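Local coordinates for protein metallo-beta-lactamase (Serratia marcescens, PDB 3VQZ) that probably hydrolyses the beta-lactam ring of antibiotics with zinc, as a subclass B3 metallo-beta-lactamase, at residues Ser175-Ser180 against Arg250-Thr255. Numbering follows the deposited sequence.
With MCR (sulfanylacetic acid), chain F.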
ATOM      1  N   SER A 175       5.724   2.294  -1.646  1.00 23.51           N
ATOM      2  CA  SER A 175       6.843   2.354  -2.601  1.00 23.60           C
ATOM      3  C   SER A 175       7.954   3.295  -2.163  1.00 23.96           C
ATOM      4  O   SER A 175       7.701   4.415  -1.701  1.00 23.24           O
ATOM      5  CB  SER A 175       6.352   2.799  -3.969  1.00 23.02           C
ATOM      6  OG  SER A 175       5.283   1.981  -4.374  1.00 25.98           O
ATOM      7  N   LEU A 176       9.184   2.824  -2.333  1.00 23.35           N
ATOM      8  CA  LEU A 176      10.370   3.585  -1.982  1.00 24.38           C
ATOM      9  C   LEU A 176      11.189   3.844  -3.251  1.00 24.69           C
ATOM     10  O   LEU A 176      12.419   3.921  -3.207  1.00 24.13           O
ATOM     11  CB  LEU A 176      11.201   2.801  -0.952  1.00 23.69           C
ATOM     12  CG  LEU A 176      10.491   2.375   0.338  1.00 24.42           C
ATOM     13  CD1 LEU A 176      11.434   1.549   1.216  1.00 23.89           C
ATOM     14  CD2 LEU A 176       9.960   3.594   1.095  1.00 24.19           C
ATOM     15  N   THR A 177      10.483   3.978  -4.371  1.00 24.79           N
ATOM     16  CA  THR A 177      11.097   4.010  -5.697  1.00 26.15           C
ATOM     17  C   THR A 177      11.322   5.431  -6.230  1.00 27.06           C
ATOM     18  O   THR A 177      10.396   6.261  -6.277  1.00 26.38           O
ATOM     19  CB  THR A 177      10.234   3.248  -6.715  1.00 26.38           C
ATOM     20  OG1 THR A 177       8.875   3.705  -6.610  1.00 26.79           O
ATOM     21  CG2 THR A 177      10.301   1.739  -6.448  1.00 26.79           C
ATOM     22  N   ALA A 178      12.562   5.697  -6.623  1.00 25.97           N
ATOM     23  CA  ALA A 178      12.903   6.941  -7.300  1.00 27.83           C
ATOM     24  C   ALA A 178      12.540   6.806  -8.781  1.00 27.57           C
ATOM     25  O   ALA A 178      13.418   6.630  -9.631  1.00 27.45           O
ATOM     26  CB  ALA A 178      14.388   7.250  -7.130  1.00 27.49           C
ATOM     27  N   VAL A 179      11.238   6.829  -9.056  1.00 27.90           N
ATOM     28  CA  VAL A 179      10.690   6.867 -10.410  1.00 29.87           C
ATOM     29  C   VAL A 179       9.733   8.057 -10.492  1.00 29.85           C
ATOM     30  O   VAL A 179       9.180   8.486  -9.475  1.00 30.97           O
ATOM     31  CB  VAL A 179       9.960   5.548 -10.829  1.00 30.69           C
ATOM     32  CG1 VAL A 179      10.913   4.372 -10.800  1.00 30.41           C
ATOM     33  CG2 VAL A 179       8.733   5.254  -9.964  1.00 29.86           C
ATOM     34  N   SER A 180       9.545   8.585 -11.700  1.00 29.92           N
ATOM     35  CA  SER A 180       8.778   9.813 -11.895  1.00 31.04           C
ATOM     36  C   SER A 180       8.259   9.930 -13.330  1.00 32.64           C
ATOM     37  O   SER A 180       8.401   9.014 -14.126  1.00 34.98           O
ATOM     38  CB  SER A 180       9.701  10.998 -11.635  1.00 29.71           C
ATOM     39  OG  SER A 180      10.729  11.004 -12.605  1.00 28.76           O
ATOM     40  N   ARG A 250      17.338   1.948  -2.262  1.00 24.90           N
ATOM     41  CA  ARG A 250      18.617   2.629  -2.154  1.00 26.13           C
ATOM     42  C   ARG A 250      19.428   2.498  -3.437  1.00 27.53           C
ATOM     43  O   ARG A 250      19.837   3.510  -4.013  1.00 28.11           O
ATOM     44  CB  ARG A 250      19.415   2.108  -0.953  1.00 26.06           C
ATOM     45  CG  ARG A 250      20.589   2.995  -0.575  1.00 26.62           C
ATOM     46  CD  ARG A 250      21.247   2.553   0.728  1.00 27.14           C
ATOM     47  NE  ARG A 250      20.499   2.988   1.911  1.00 26.74           N
ATOM     48  CZ  ARG A 250      19.940   2.172   2.801  1.00 27.40           C
ATOM     49  NH1 ARG A 250      20.041   0.859   2.664  1.00 27.81           N
ATOM     50  NH2 ARG A 250      19.295   2.671   3.844  1.00 27.27           N
ATOM     51  N   LYS A 251      19.634   1.264  -3.893  1.00 27.87           N
ATOM     52  CA  LYS A 251      20.372   1.012  -5.133  1.00 29.22           C
ATOM     53  C   LYS A 251      19.689   1.683  -6.328  1.00 29.12           C
ATOM     54  O   LYS A 251      20.360   2.305  -7.161  1.00 28.72           O
ATOM     55  CB  LYS A 251      20.584  -0.493  -5.342  1.00 31.43           C
ATOM     56  CG  LYS A 251      20.190  -1.023  -6.713  1.00 35.48           C
ATOM     57  CD  LYS A 251      21.377  -1.464  -7.546  1.00 38.19           C
ATOM     58  CE  LYS A 251      21.675  -2.934  -7.295  1.00 41.26           C
ATOM     59  NZ  LYS A 251      22.580  -3.502  -8.330  1.00 42.29           N
ATOM     60  N   ARG A 252      18.361   1.599  -6.390  1.00 28.30           N
ATOM     61  CA  ARG A 252      17.617   2.263  -7.457  1.00 29.65           C
ATOM     62  C   ARG A 252      17.799   3.795  -7.474  1.00 28.86           C
ATOM     63  O   ARG A 252      17.964   4.382  -8.535  1.00 28.98           O
ATOM     64  CB  ARG A 252      16.138   1.880  -7.427  1.00 30.52           C
ATOM     65  CG  ARG A 252      15.320   2.543  -8.517  1.00 31.71           C
ATOM     66  CD  ARG A 252      13.828   2.422  -8.257  1.00 33.17           C
ATOM     67  NE  ARG A 252      13.263   1.137  -8.689  1.00 33.31           N
ATOM     68  CZ  ARG A 252      13.209   0.722  -9.955  1.00 34.24           C
ATOM     69  NH1 ARG A 252      13.714   1.466 -10.939  1.00 34.02           N
ATOM     70  NH2 ARG A 252      12.653  -0.448 -10.241  1.00 34.82           N
ATOM     71  N   LEU A 253      17.781   4.430  -6.305  1.00 29.13           N
ATOM     72  CA  LEU A 253      17.999   5.878  -6.216  1.00 27.71           C
ATOM     73  C   LEU A 253      19.395   6.283  -6.701  1.00 29.77           C
ATOM     74  O   LEU A 253      19.532   7.267  -7.442  1.00 28.24           O
ATOM     75  CB  LEU A 253      17.792   6.384  -4.792  1.00 26.12           C
ATOM     76  CG  LEU A 253      18.123   7.860  -4.492  1.00 25.41           C
ATOM     77  CD1 LEU A 253      17.211   8.838  -5.230  1.00 23.87           C
ATOM     78  CD2 LEU A 253      18.053   8.108  -2.994  1.00 24.92           C
ATOM     79  N   GLU A 254      20.423   5.539  -6.280  1.00 30.37           N
ATOM     80  CA  GLU A 254      21.792   5.845  -6.713  1.00 33.89           C
ATOM     81  C   GLU A 254      21.890   5.759  -8.242  1.00 33.46           C
ATOM     82  O   GLU A 254      22.487   6.627  -8.876  1.00 33.40           O
ATOM     83  CB  GLU A 254      22.844   4.951  -6.035  1.00 33.82           C
ATOM     84  CG  GLU A 254      22.762   4.837  -4.505  1.00 38.30           C
ATOM     85  CD  GLU A 254      22.820   6.159  -3.721  1.00 42.34           C
ATOM     86  OE1 GLU A 254      22.963   7.261  -4.308  1.00 42.63           O
ATOM     87  OE2 GLU A 254      22.709   6.091  -2.473  1.00 43.73           O
ATOM     88  N   THR A 255      21.270   4.729  -8.816  1.00 31.65           N
ATOM     89  CA  THR A 255      21.196   4.549 -10.268  1.00 32.45           C
ATOM     90  C   THR A 255      20.487   5.717 -10.962  1.00 31.94           C
ATOM     91  O   THR A 255      20.989   6.257 -11.942  1.00 35.23           O
ATOM     92  CB  THR A 255      20.509   3.211 -10.618  1.00 32.76           C
ATOM     93  OG1 THR A 255      21.276   2.137 -10.063  1.00 32.93           O
ATOM     94  CG2 THR A 255      20.370   3.017 -12.131  1.00 31.58           C
TER
HETATM   95  OXT MCR F 305       6.724   2.338  -7.467  1.00 28.20           O
HETATM   96  C   MCR F 305       5.568   2.809  -7.637  1.00 26.63           C
HETATM   97  O   MCR F 305       4.693   2.783  -6.738  1.00 23.89           O
HETATM   98  CA  MCR F 305       5.236   3.411  -8.993  1.00 24.61           C
HETATM   99  S2  MCR F 305       3.645   4.295  -8.929  1.00 25.10           S
HETATM  100  O   HOH W   1      14.277   4.522 -11.062  1.00 29.59           O
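One wall of the zinc-dependent active site of this metallo-beta-lactamase fold is the loop after strand 166-173, and its outer side packs against the C-terminal helix 241-260 through Thr177, Ala178 and Val179 meeting Arg252 and Leu253. Only 205 Å² is buried, and no direct hydrogen bond crosses, so the join is mainly one of van der Waals contact. Ala178, the centre of an inverse gamma turn, points its methyl at the helix; CB lies 3.8 Å from Leu253 CD1, and Leu253 in turn touches Arg197 of helix 190-204. Arg252 leaves the helix with CG anti to the backbone N (chi1 -180°), then bends at chi3 (-83°), which lays its end along the loop. Its CD approaches the backbone N of Ala178, while Thr177 runs alongside it, CG2 being 3.8 Å from Arg252 NE. Val179 CG1 sits over one face of the guanidinium, 4.0 Å from Arg252 NH1. Polar linkage comes through a water that donates to Ala178 O (2.7 Å) and accepts from Arg252 NH1 (3.1 Å).

Thr177 thus has two roles: its methyl flanks the arginine, while its hydroxyl serves the ligand pocket. His150, a ligand of the first zinc, is hydrogen-bonded through ND1 to Thr177 O, a second-shell contact that should help orient its ring. The bound sulfanylacetic acid has its carboxylate gripped by two hydroxyls, one per oxygen: Ser175 OG donates to O at 2.6 Å, and Thr177 OG1, set between its backbone N and carbonyl carbon (chi1 50°), donates to OXT at 2.7 Å.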